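Local coordinates for receptor-type adenylate cyclase GRESAG 4.1 (Trypanosoma brucei, PDB 1FX2), which converts ATP into 3',5'-cyclic AMP and diphosphate through its catalytic domain, probably cytoplasmic and the part present here, and could act as a receptor for an unknown ligand, at residues Thr24-Trp27 with Leu33-Asp36; Ser47-Tyr52 with Phe64-Lys69; Ser98-Glu103 with Glu123-Leu128; Gln105-Glu108 with Glu112-Pro115; Ala182-Ser185 with Asp190-Gln193. All coordinates share one frame; numbering follows the deposited sequence.

How the interactions relate
All five contacts lie in the class III cyclase catalytic domain and join pieces near each other in sequence. Interactions 1 and 2 both use helix 34-51, one at its start and one at its end, with centres 24 Å apart. Interactions 3 and 4 share helix 94-109. Their centres are 14 Å apart, and interaction 4 is nested in the loop that interaction 3 closes. Interaction 1 touches interaction 3 through Leu26 on Tyr99, so helix 23-29 links the two groups. Interaction 5 comes last along the chain, its centre about 35 Å from that of interaction 1. Interaction 2 ties a helix to the seven-stranded catalytic sheet, while the others join helices and loops around it.

Interaction 1 of 5, residues Thr24-Trp27 with Leu33-Asp36; sequences TALW and LMPD
Met34 lies against the indole of Trp27 in a Met-aromatic contact between two successive helices of the class III cyclase catalytic domain. These are helices 23-29 and 34-51, and Met34 is the first residue of the second. Its side chain runs from one ring of the indole past the other. CB sits over one face, above the six-membered ring of Trp27 and 3.5 Å from its centroid. It is only 9° off the ring normal, so this is a CH-pi contact. CG lies anti to the carbonyl carbon (chi1 -72°) and reaches the backbone of the first helix. There Met34 CG meets Leu26 O at 3.6 Å. SD follows, 5.0 Å from the centroid of the five-membered ring of Trp27, and it also packs near Leu26 CB. Bends at chi2 and chi3 fold the end of the chain back. Met34 CE therefore rests 3.8 Å from both Leu26 CB and Trp27 NE1.

Met34 and Leu26 are buried. Leu26 packs in turn on Leu95, Ser98 and Tyr99 of helix 94-109, and Leu132 touches both residues. Trp27 is exposed. Its side chain is about 5 Å from that of Asp62, a predicted magnesium ligand, so the contact borders the probable metal site. The far part of the indole meets Pro35 obliquely, with Trp27 CZ3 3.6 Å from Pro35 CD.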
# COMPACT_ATOMS: atom_id res chain seq x y z
N THR A 24 23.07 17.29 8.00
CA THR A 24 23.72 18.57 7.84
C THR A 24 23.57 19.40 9.05
O THR A 24 24.49 19.99 9.62
CB THR A 24 23.19 19.50 6.62
OG1 THR A 24 24.04 19.26 5.53
CG2 THR A 24 23.29 21.06 6.86
N ALA A 25 22.32 19.56 9.52
CA ALA A 25 22.12 20.41 10.63
C ALA A 25 22.69 19.94 11.92
O ALA A 25 23.17 20.69 12.77
CB ALA A 25 20.61 20.65 10.81
N LEU A 26 22.68 18.62 12.10
CA LEU A 26 23.30 18.07 13.29
C LEU A 26 24.85 18.23 13.31
O LEU A 26 25.44 18.48 14.39
CB LEU A 26 22.97 16.54 13.43
CG LEU A 26 21.47 16.26 13.74
CD1 LEU A 26 21.31 14.73 13.80
CD2 LEU A 26 21.07 16.85 15.15
N TRP A 27 25.49 18.02 12.17
CA TRP A 27 26.97 18.23 12.12
C TRP A 27 27.23 19.71 12.34
O TRP A 27 28.24 20.01 12.98
CB TRP A 27 27.47 17.90 10.72
CG TRP A 27 27.81 16.40 10.59
CD1 TRP A 27 26.99 15.40 10.06
CD2 TRP A 27 29.03 15.76 11.02
NE1 TRP A 27 27.67 14.16 10.16
CE2 TRP A 27 28.90 14.37 10.74
CE3 TRP A 27 30.25 16.25 11.60
CZ2 TRP A 27 29.92 13.43 11.01
CZ3 TRP A 27 31.26 15.34 11.86
CH2 TRP A 27 31.10 13.93 11.56
N LEU A 33 30.36 16.10 18.65
CA LEU A 33 29.62 14.88 19.07
C LEU A 33 29.38 13.98 17.85
O LEU A 33 29.36 12.78 18.00
CB LEU A 33 28.20 15.21 19.64
CG LEU A 33 28.03 16.19 20.78
CD1 LEU A 33 26.50 16.41 21.00
CD2 LEU A 33 28.72 15.53 21.97
N MET A 34 29.23 14.56 16.66
CA MET A 34 28.84 13.71 15.52
C MET A 34 29.86 12.63 15.11
O MET A 34 29.49 11.53 14.73
CB MET A 34 28.35 14.60 14.34
CG MET A 34 27.00 15.25 14.54
SD MET A 34 25.65 14.03 14.79
CE MET A 34 25.36 13.55 13.08
N PRO A 35 31.17 12.93 15.12
CA PRO A 35 32.05 11.83 14.74
C PRO A 35 31.85 10.57 15.55
O PRO A 35 31.75 9.48 15.01
CB PRO A 35 33.47 12.44 14.93
CG PRO A 35 33.25 13.92 14.63
CD PRO A 35 31.87 14.24 15.28
N ASP A 36 31.75 10.71 16.88
CA ASP A 36 31.58 9.53 17.69
C ASP A 36 30.14 8.95 17.54
O ASP A 36 30.02 7.73 17.52
CB ASP A 36 31.73 9.92 19.15
CG ASP A 36 33.17 10.17 19.57
OD1 ASP A 36 34.11 9.85 18.86
OD2 ASP A 36 33.35 10.68 20.70

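Interaction 2 of 5, residues Ser47-Tyr52 with Phe64-Lys69; sequences SLIGRY and FMIASK
Ile49, Ile66 and Phe64 make the buried contact between the last turns of helix 34-51 and strand 63-68. Ile49 and Ile66 meet end to end through their outer carbons. The closest pair is Ile49 CD1 and Ile66 CG1 at 3.7 Å. Ile66 CD1 lies beside both Ile49 CD1 and Ile49 CG1, 3.8 Å from each. A chi1 of -72° in Ile49 turns the CG1 branch away from its own carbonyl. CD1 then extends outward toward the strand.

Phe64 is two residues before Ile66 and faces the same side of the sheet. Its ring meets the same methyl, with Phe64 CE2 at 4.1 Å from Ile49 CD1. The ring also packs edge-to-face with His42, earlier in the helix. The side chain of Phe64 is about 6 Å from that of Asp62, a predicted magnesium ligand.

At the other end, a water joins the segments by hydrogen-bonding to Ser68 OG at 2.8 Å. It also lies 3.0 Å from Tyr52 O, just past the helix. Ser68 OG is hydrogen-bonded to Ser70 O as well.

Helices 23-29 and 34-51 lie in the connection from strand 13-20 to the parallel strand 55-60, with antiparallel strand 63-68 between them. This is the split beta-alpha-beta layout of the cyclase fold. No direct hydrogen bond crosses the contact, so the helix is held to the strand by apolar packing, with one water at its edge.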
# COMPACT_ATOMS: atom_id res chain seq x y z
N SER A 47 26.88 -4.46 12.80
CA SER A 47 26.61 -5.62 13.62
C SER A 47 25.34 -6.32 13.15
O SER A 47 25.26 -7.60 13.12
CB SER A 47 26.44 -5.20 15.06
OG SER A 47 26.12 -6.28 15.85
N LEU A 48 24.31 -5.52 12.83
CA LEU A 48 23.07 -6.09 12.33
C LEU A 48 23.21 -6.71 10.94
O LEU A 48 22.50 -7.73 10.66
CB LEU A 48 21.98 -4.97 12.33
CG LEU A 48 21.69 -4.51 13.75
CD1 LEU A 48 20.66 -3.38 13.67
CD2 LEU A 48 21.15 -5.66 14.65
N ILE A 49 23.98 -6.07 10.05
CA ILE A 49 24.19 -6.63 8.71
C ILE A 49 24.77 -8.05 8.88
O ILE A 49 24.27 -8.99 8.28
CB ILE A 49 25.14 -5.74 7.89
CG1 ILE A 49 24.40 -4.45 7.48
CG2 ILE A 49 25.61 -6.44 6.54
CD1 ILE A 49 25.33 -3.45 6.88
N GLY A 50 25.68 -8.21 9.81
CA GLY A 50 26.22 -9.57 10.01
C GLY A 50 25.25 -10.51 10.68
O GLY A 50 25.08 -11.66 10.21
N ARG A 51 24.49 -10.06 11.68
CA ARG A 51 23.55 -10.87 12.39
C ARG A 51 22.48 -11.47 11.45
O ARG A 51 21.95 -12.58 11.64
CB ARG A 51 22.84 -10.05 13.46
CG ARG A 51 21.63 -10.78 14.00
CD ARG A 51 21.67 -10.88 15.47
NE ARG A 51 21.73 -9.55 16.01
CZ ARG A 51 21.75 -9.27 17.31
NH1 ARG A 51 21.73 -10.27 18.19
NH2 ARG A 51 21.75 -8.01 17.71
N TYR A 52 22.00 -10.61 10.55
CA TYR A 52 20.95 -11.00 9.60
C TYR A 52 21.47 -11.50 8.26
O TYR A 52 20.66 -11.66 7.30
CB TYR A 52 19.88 -9.86 9.46
CG TYR A 52 19.18 -9.70 10.75
CD1 TYR A 52 19.49 -8.65 11.65
CD2 TYR A 52 18.24 -10.62 11.11
CE1 TYR A 52 18.85 -8.58 12.86
CE2 TYR A 52 17.61 -10.57 12.31
CZ TYR A 52 17.92 -9.52 13.19
OH TYR A 52 17.29 -9.39 14.40
N PHE A 64 23.63 4.19 4.26
CA PHE A 64 23.94 2.77 3.96
C PHE A 64 23.06 2.29 2.80
O PHE A 64 21.88 2.69 2.67
CB PHE A 64 23.67 1.81 5.16
CG PHE A 64 24.81 1.68 6.09
CD1 PHE A 64 25.03 2.64 7.04
CD2 PHE A 64 25.65 0.58 6.04
CE1 PHE A 64 26.08 2.49 7.92
CE2 PHE A 64 26.68 0.41 6.89
CZ PHE A 64 26.93 1.38 7.88
N MET A 65 23.67 1.42 1.97
CA MET A 65 22.91 0.64 0.94
C MET A 65 23.24 -0.80 1.30
O MET A 65 24.40 -1.23 1.26
CB MET A 65 23.34 1.01 -0.49
CG MET A 65 22.55 0.14 -1.50
SD MET A 65 23.27 0.54 -3.14
CE MET A 65 22.42 -0.65 -4.22
N ILE A 66 22.20 -1.56 1.61
CA ILE A 66 22.36 -2.97 2.10
C ILE A 66 21.49 -3.90 1.22
O ILE A 66 20.37 -3.52 0.86
CB ILE A 66 21.85 -3.08 3.57
CG1 ILE A 66 22.73 -2.19 4.49
CG2 ILE A 66 21.95 -4.57 4.07
CD1 ILE A 66 22.08 -1.89 5.82
N ALA A 67 22.05 -5.07 0.83
CA ALA A 67 21.27 -6.02 0.01
C ALA A 67 21.03 -7.29 0.81
O ALA A 67 21.81 -7.66 1.67
CB ALA A 67 22.03 -6.37 -1.30
N SER A 68 19.92 -7.95 0.54
CA SER A 68 19.63 -9.21 1.28
C SER A 68 18.99 -10.23 0.30
O SER A 68 18.18 -9.86 -0.53
CB SER A 68 18.56 -8.93 2.33
OG SER A 68 18.25 -10.13 3.02
N LYS A 69 19.44 -11.48 0.41
CA LYS A 69 18.79 -12.59 -0.36
C LYS A 69 17.44 -12.93 0.21
O LYS A 69 16.63 -13.53 -0.45
CB LYS A 69 19.69 -13.83 -0.25
CG LYS A 69 20.95 -13.69 -0.94
CD LYS A 69 21.76 -15.01 -0.67
CE LYS A 69 23.12 -14.90 -1.26
NZ LYS A 69 23.85 -16.21 -1.12
O HOH W 1 19.87 -11.99 4.39

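Interaction 3 of 5, residues Ser98-Glu103 with Glu123-Leu128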
# COMPACT_ATOMS: atom_id res chain seq x y z
N SER A 98 18.02 18.91 19.69
CA SER A 98 17.99 19.49 18.33
C SER A 98 16.78 19.00 17.52
O SER A 98 16.09 19.83 16.93
CB SER A 98 19.23 19.11 17.52
OG SER A 98 20.35 19.87 18.07
N TYR A 99 16.47 17.71 17.53
CA TYR A 99 15.32 17.27 16.75
C TYR A 99 14.06 17.90 17.25
O TYR A 99 13.21 18.20 16.40
CB TYR A 99 15.19 15.74 16.85
CG TYR A 99 16.16 14.98 15.90
CD1 TYR A 99 17.03 14.00 16.45
CD2 TYR A 99 16.12 15.17 14.49
CE1 TYR A 99 17.84 13.25 15.61
CE2 TYR A 99 16.94 14.41 13.66
CZ TYR A 99 17.77 13.44 14.26
OH TYR A 99 18.57 12.64 13.45
N ARG A 100 13.88 17.99 18.57
CA ARG A 100 12.68 18.62 19.10
C ARG A 100 12.57 20.09 18.69
O ARG A 100 11.50 20.49 18.28
CB ARG A 100 12.61 18.40 20.60
CG ARG A 100 12.33 16.94 20.91
CD ARG A 100 12.15 16.68 22.37
NE ARG A 100 13.46 16.75 23.04
CZ ARG A 100 13.80 16.09 24.12
NH1 ARG A 100 12.91 15.33 24.77
NH2 ARG A 100 15.05 16.21 24.55
N GLU A 101 13.69 20.83 18.77
CA GLU A 101 13.65 22.24 18.35
C GLU A 101 13.29 22.33 16.89
O GLU A 101 12.54 23.25 16.46
CB GLU A 101 15.00 22.89 18.65
CG GLU A 101 15.28 23.13 20.08
CD GLU A 101 16.79 23.33 20.42
OE1 GLU A 101 17.60 23.47 19.46
OE2 GLU A 101 17.17 23.34 21.64
N PHE A 102 13.86 21.47 16.05
CA PHE A 102 13.53 21.51 14.63
C PHE A 102 12.02 21.33 14.45
O PHE A 102 11.39 22.00 13.62
CB PHE A 102 14.23 20.42 13.77
CG PHE A 102 15.72 20.40 13.84
CD1 PHE A 102 16.42 19.19 13.74
CD2 PHE A 102 16.45 21.58 13.96
CE1 PHE A 102 17.79 19.13 13.74
CE2 PHE A 102 17.90 21.56 13.96
CZ PHE A 102 18.53 20.31 13.86
N GLU A 103 11.40 20.39 15.19
CA GLU A 103 9.95 20.22 15.00
C GLU A 103 9.16 21.47 15.37
O GLU A 103 8.20 21.86 14.69
CB GLU A 103 9.46 19.06 15.89
CG GLU A 103 10.01 17.69 15.57
CD GLU A 103 9.43 16.65 16.48
OE1 GLU A 103 8.47 16.96 17.24
OE2 GLU A 103 10.01 15.55 16.46
N GLU A 123 8.97 11.30 30.27
CA GLU A 123 8.80 9.85 30.51
C GLU A 123 8.21 9.18 29.25
O GLU A 123 8.68 8.08 28.82
CB GLU A 123 7.85 9.63 31.72
CG GLU A 123 8.60 10.20 32.95
CD GLU A 123 9.16 9.14 33.90
OE1 GLU A 123 9.46 9.51 35.08
OE2 GLU A 123 9.31 7.95 33.49
N VAL A 124 7.32 9.86 28.55
CA VAL A 124 6.75 9.32 27.31
C VAL A 124 7.83 9.36 26.26
O VAL A 124 8.02 8.37 25.51
CB VAL A 124 5.58 10.28 26.85
CG1 VAL A 124 5.02 9.88 25.48
CG2 VAL A 124 4.43 10.15 27.90
N TYR A 125 8.48 10.52 26.08
CA TYR A 125 9.48 10.65 25.01
C TYR A 125 10.58 9.61 25.12
O TYR A 125 10.92 8.99 24.08
CB TYR A 125 10.11 12.06 25.16
CG TYR A 125 11.14 12.36 24.05
CD1 TYR A 125 10.74 12.95 22.87
CD2 TYR A 125 12.46 12.02 24.22
CE1 TYR A 125 11.66 13.23 21.83
CE2 TYR A 125 13.40 12.25 23.17
CZ TYR A 125 12.96 12.87 22.00
OH TYR A 125 13.82 13.10 20.96
N SER A 126 11.18 9.40 26.28
CA SER A 126 12.31 8.46 26.35
C SER A 126 11.95 7.03 26.03
O SER A 126 12.83 6.28 25.62
CB SER A 126 12.96 8.55 27.74
OG SER A 126 12.09 8.16 28.77
N ARG A 127 10.68 6.63 26.14
CA ARG A 127 10.34 5.25 25.81
C ARG A 127 10.20 5.09 24.35
O ARG A 127 10.15 3.96 23.86
CB ARG A 127 8.95 4.86 26.38
CG ARG A 127 8.92 4.74 27.86
CD ARG A 127 7.39 4.60 28.29
NE ARG A 127 7.26 5.02 29.66
CZ ARG A 127 6.41 5.91 30.15
NH1 ARG A 127 5.48 6.56 29.42
NH2 ARG A 127 6.56 6.21 31.41
N LEU A 128 10.18 6.24 23.61
CA LEU A 128 9.91 6.19 22.16
C LEU A 128 11.04 6.73 21.30
O LEU A 128 11.10 6.32 20.12
CB LEU A 128 8.65 7.06 21.82
CG LEU A 128 7.41 6.51 22.52
CD1 LEU A 128 6.24 7.52 22.31
CD2 LEU A 128 7.00 5.17 21.92
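Tyr125 OH is gripped by two groups from outside the contact, the carboxylate oxygen OD2 of Asp96 and the guanidinium nitrogen NH2 of Arg133. Both bonds hold the ring by its hydroxyl. The guanidinium of Arg100 then lies over one face of that ring. Arg100 CZ is 4.0 Å from the ring centroid and 15° off the normal, which is a cation-pi stack. The two planes are not quite parallel and differ by 29°. The tilt brings one nitrogen in: Arg100 NH1 is above the middle of the ring, 3.4 Å from Tyr125 CD2. The aliphatic part of the arginine lies toward the hydroxyl side. There Arg100 CD is 3.5 Å from Tyr125 CE1, and CG is near Tyr125 OH.

The torsions explain the meeting. With chi1 at -177°, the tyrosine side chain points away from its own amide nitrogen, which sends the ring across toward helix 94-109. Arg100 is bent at chi3, so its guanidinium turns onto the ring. A salt bridge from Arg100 NH2 to Asp97 OD1 also holds the arginine and would probably offset part of its charge. Arg133 also ties the two helices, since its NH1 makes a salt bridge with Glu103 OE2 on the same helix as Arg100.

The contact joins helix 94-109 to the short helix 122-128, just before strand 134-141. On another side, helix 94-109 packs on helix 23-29 through Ser98, Tyr99 and Phe102.

Interaction 4 of 5, residues Gln105-Glu108 with Glu112-Pro115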
# COMPACT_ATOMS: atom_id res chain seq x y z
N GLN A 105 10.16 24.56 15.32
CA GLN A 105 10.24 25.59 14.28
C GLN A 105 9.48 25.23 13.00
O GLN A 105 8.90 26.11 12.30
CB GLN A 105 11.74 25.85 13.95
CG GLN A 105 12.42 26.33 15.15
CD GLN A 105 13.83 26.88 14.92
OE1 GLN A 105 14.16 27.29 13.81
NE2 GLN A 105 14.60 27.01 15.99
N ARG A 106 9.51 23.96 12.63
CA ARG A 106 8.85 23.54 11.45
C ARG A 106 7.34 23.79 11.54
O ARG A 106 6.71 24.03 10.49
CB ARG A 106 9.24 22.03 11.20
CG ARG A 106 8.84 21.44 9.93
CD ARG A 106 9.28 19.96 9.88
NE ARG A 106 10.75 19.82 9.82
CZ ARG A 106 11.52 19.13 10.68
NH1 ARG A 106 11.04 18.43 11.74
NH2 ARG A 106 12.84 19.18 10.57
N ALA A 107 6.78 23.81 12.77
CA ALA A 107 5.36 24.02 12.99
C ALA A 107 4.97 25.49 12.66
O ALA A 107 3.80 25.78 12.50
CB ALA A 107 4.99 23.65 14.45
N GLU A 108 5.96 26.37 12.45
CA GLU A 108 5.69 27.81 12.06
C GLU A 108 5.34 27.89 10.54
O GLU A 108 4.34 28.53 10.15
CB GLU A 108 6.93 28.68 12.28
CG GLU A 108 7.58 28.66 13.70
CD GLU A 108 6.87 29.50 14.68
OE1 GLU A 108 6.68 29.03 15.82
OE2 GLU A 108 6.51 30.65 14.29
N GLU A 112 -0.19 22.67 8.69
CA GLU A 112 -0.81 21.34 8.68
C GLU A 112 0.08 20.42 9.56
O GLU A 112 -0.29 19.28 9.85
CB GLU A 112 -0.81 20.80 7.25
CG GLU A 112 -1.26 19.33 7.11
CD GLU A 112 -0.74 18.64 5.83
OE1 GLU A 112 -0.04 17.59 5.95
OE2 GLU A 112 -1.05 19.14 4.72
N TYR A 113 1.23 20.93 9.98
CA TYR A 113 2.22 20.19 10.78
C TYR A 113 2.11 20.43 12.28
O TYR A 113 2.12 21.54 12.71
CB TYR A 113 3.64 20.61 10.35
CG TYR A 113 4.79 19.88 11.04
CD1 TYR A 113 5.31 18.71 10.48
CD2 TYR A 113 5.35 20.37 12.22
CE1 TYR A 113 6.39 18.05 11.08
CE2 TYR A 113 6.45 19.69 12.83
CZ TYR A 113 6.95 18.57 12.25
OH TYR A 113 8.01 17.85 12.73
N THR A 114 2.10 19.35 13.07
CA THR A 114 2.08 19.46 14.53
C THR A 114 3.34 18.68 15.00
O THR A 114 3.53 17.60 14.52
CB THR A 114 0.82 18.69 14.99
OG1 THR A 114 -0.32 19.50 14.65
CG2 THR A 114 0.85 18.46 16.50
N PRO A 115 4.17 19.21 15.92
CA PRO A 115 5.35 18.45 16.33
C PRO A 115 4.93 17.08 16.86
O PRO A 115 4.16 16.98 17.81
CB PRO A 115 5.90 19.28 17.51
CG PRO A 115 5.55 20.77 17.07
CD PRO A 115 4.11 20.51 16.63
O HOH W 2 1.44 24.51 13.36
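Ala107 and Tyr113 bring the backbones together where the chain leaves helix 94-109 and folds back beside it. Their CA atoms are 5.4 Å apart. Residues 105-108 belong to the last part of the helix, while 112-115 have no regular structure and are extended from Tyr113 onward. A water bridges the two main chains. It donates to Ala107 O at 2.8 Å and to Tyr113 O at 3.1 Å.

Tyr113 carries the side-chain contact. The tail of Arg106 runs over one face of its ring, with CD 3.9 Å from the centroid in a CH-pi contact. The Arg106 chain leaves its backbone on the side far from the amide nitrogen (chi1 -171°) and bends at chi3. The bend turns the guanidinium back toward the hydroxyl. Arg106 NH1 donates to Tyr113 OH over 3.2 Å. The bond is nearly straight, with an N-H...O angle of 163°, and the oxygen lies in the guanidinium plane. The guanidinium does not stack on the ring, because the two planes are 81° apart. Ala107 CB comes at the ring's edge, 4.0 Å from Tyr113 CD2. The same methyl is 3.9 Å from Pro115 CD, so it packs between tyrosine and proline.

This is a surface contact, away from the predicted magnesium site. It closes the loop after helix 94-109, and Tyr113 and Pro115 also touch Glu103, one turn earlier in that helix, before the chain goes on to helix 122-128.

Interaction 5 of 5, residues Ala182-Ser185 with Asp190-Gln193; sequences AYMS and DRKQ
Two torsions help to bring Tyr183 and Arg191 together. A trans chi1 of -177° in the tyrosine swings its ring toward the second helix. The arginine bends at chi3 (-68°) after its CD has crossed that ring. Arg191 CD sits over one ring face in a CH-pi contact, 3.5 Å from the centroid. The packing is tight, with Arg191 CD 3.3 Å from Tyr183 CZ.

Past the bend, one face of the guanidinium is turned to the sulfur of Met184, though the modelled geometry of the methionine makes the exact spacing uncertain. A hydrogen bond from Arg191 NH1 to Tyr183 O is doubtful, because NH1 sits too close to another atom of the model. A water joins Tyr183 OH at 2.6 Å to Arg191 O at 2.8 Å, and it meets the ring at its edge.

The second subunit of the assembly also reaches here. Its His87 packs edge-to-face with Tyr183, and its Ser126 touches Met184.

Helices 180-184 and 188-192 are two short helices in succession. Together they form the crossover from strand 176-179 to the parallel strand 196-202, with strand 211-216 between them, a split beta-alpha-beta connection.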
# COMPACT_ATOMS: atom_id res chain seq x y z
N ALA A 182 7.92 -5.24 -1.49
CA ALA A 182 8.65 -5.90 -0.44
C ALA A 182 7.69 -6.62 0.51
O ALA A 182 7.99 -7.72 0.98
CB ALA A 182 9.47 -4.86 0.35
N TYR A 183 6.60 -5.98 0.89
CA TYR A 183 5.64 -6.57 1.84
C TYR A 183 5.12 -7.88 1.29
O TYR A 183 5.16 -8.89 2.02
CB TYR A 183 4.50 -5.60 2.08
CG TYR A 183 3.50 -6.10 3.11
CD1 TYR A 183 3.93 -6.25 4.43
CD2 TYR A 183 2.19 -6.39 2.81
CE1 TYR A 183 3.05 -6.70 5.42
CE2 TYR A 183 1.29 -6.83 3.82
CZ TYR A 183 1.75 -6.98 5.10
OH TYR A 183 0.86 -7.45 6.10
N MET A 184 4.75 -7.96 -0.01
CA MET A 184 4.21 -9.20 -0.50
C MET A 184 5.30 -10.19 -0.90
O MET A 184 4.95 -11.36 -1.24
CB MET A 184 2.93 -8.93 -1.46
CG MET A 184 1.42 -8.81 -0.61
SD MET A 184 1.05 -9.88 0.21
CE MET A 184 0.89 -11.13 -1.08
N SER A 185 6.60 -9.84 -0.82
CA SER A 185 7.72 -10.78 -1.03
C SER A 185 7.89 -11.66 0.19
O SER A 185 8.68 -12.62 0.20
CB SER A 185 9.00 -10.05 -1.40
OG SER A 185 8.80 -9.44 -2.64
N ASP A 190 5.59 -15.01 7.55
CA ASP A 190 6.51 -13.86 7.88
C ASP A 190 5.60 -12.64 8.17
O ASP A 190 5.85 -11.88 9.11
CB ASP A 190 7.36 -13.37 6.68
CG ASP A 190 8.52 -14.31 6.18
OD1 ASP A 190 9.09 -15.10 6.95
OD2 ASP A 190 8.93 -14.18 4.98
N ARG A 191 4.56 -12.39 7.36
CA ARG A 191 3.73 -11.23 7.60
C ARG A 191 3.01 -11.26 8.94
O ARG A 191 2.61 -10.21 9.46
CB ARG A 191 2.72 -10.98 6.48
CG ARG A 191 3.51 -10.53 5.24
CD ARG A 191 2.56 -10.07 4.12
NE ARG A 191 1.84 -11.19 3.62
CZ ARG A 191 2.30 -11.88 2.63
NH1 ARG A 191 3.45 -11.50 2.09
NH2 ARG A 191 1.58 -12.90 2.15
N LYS A 192 2.70 -12.46 9.46
CA LYS A 192 2.06 -12.52 10.75
C LYS A 192 2.96 -12.08 11.87
O LYS A 192 2.44 -11.77 12.96
CB LYS A 192 1.62 -13.96 11.08
CG LYS A 192 0.54 -14.39 10.07
CD LYS A 192 -0.07 -15.73 10.41
CE LYS A 192 -1.15 -16.05 9.26
NZ LYS A 192 -1.95 -17.15 9.82
N GLN A 193 4.25 -12.06 11.62
CA GLN A 193 5.20 -11.64 12.64
C GLN A 193 5.54 -10.19 12.63
O GLN A 193 6.39 -9.75 13.42
CB GLN A 193 6.51 -12.41 12.50
CG GLN A 193 6.24 -13.94 12.61
CD GLN A 193 6.07 -14.41 14.05
OE1 GLN A 193 4.95 -14.46 14.59
NE2 GLN A 193 7.20 -14.74 14.69
O HOH W 3 1.80 -7.67 8.48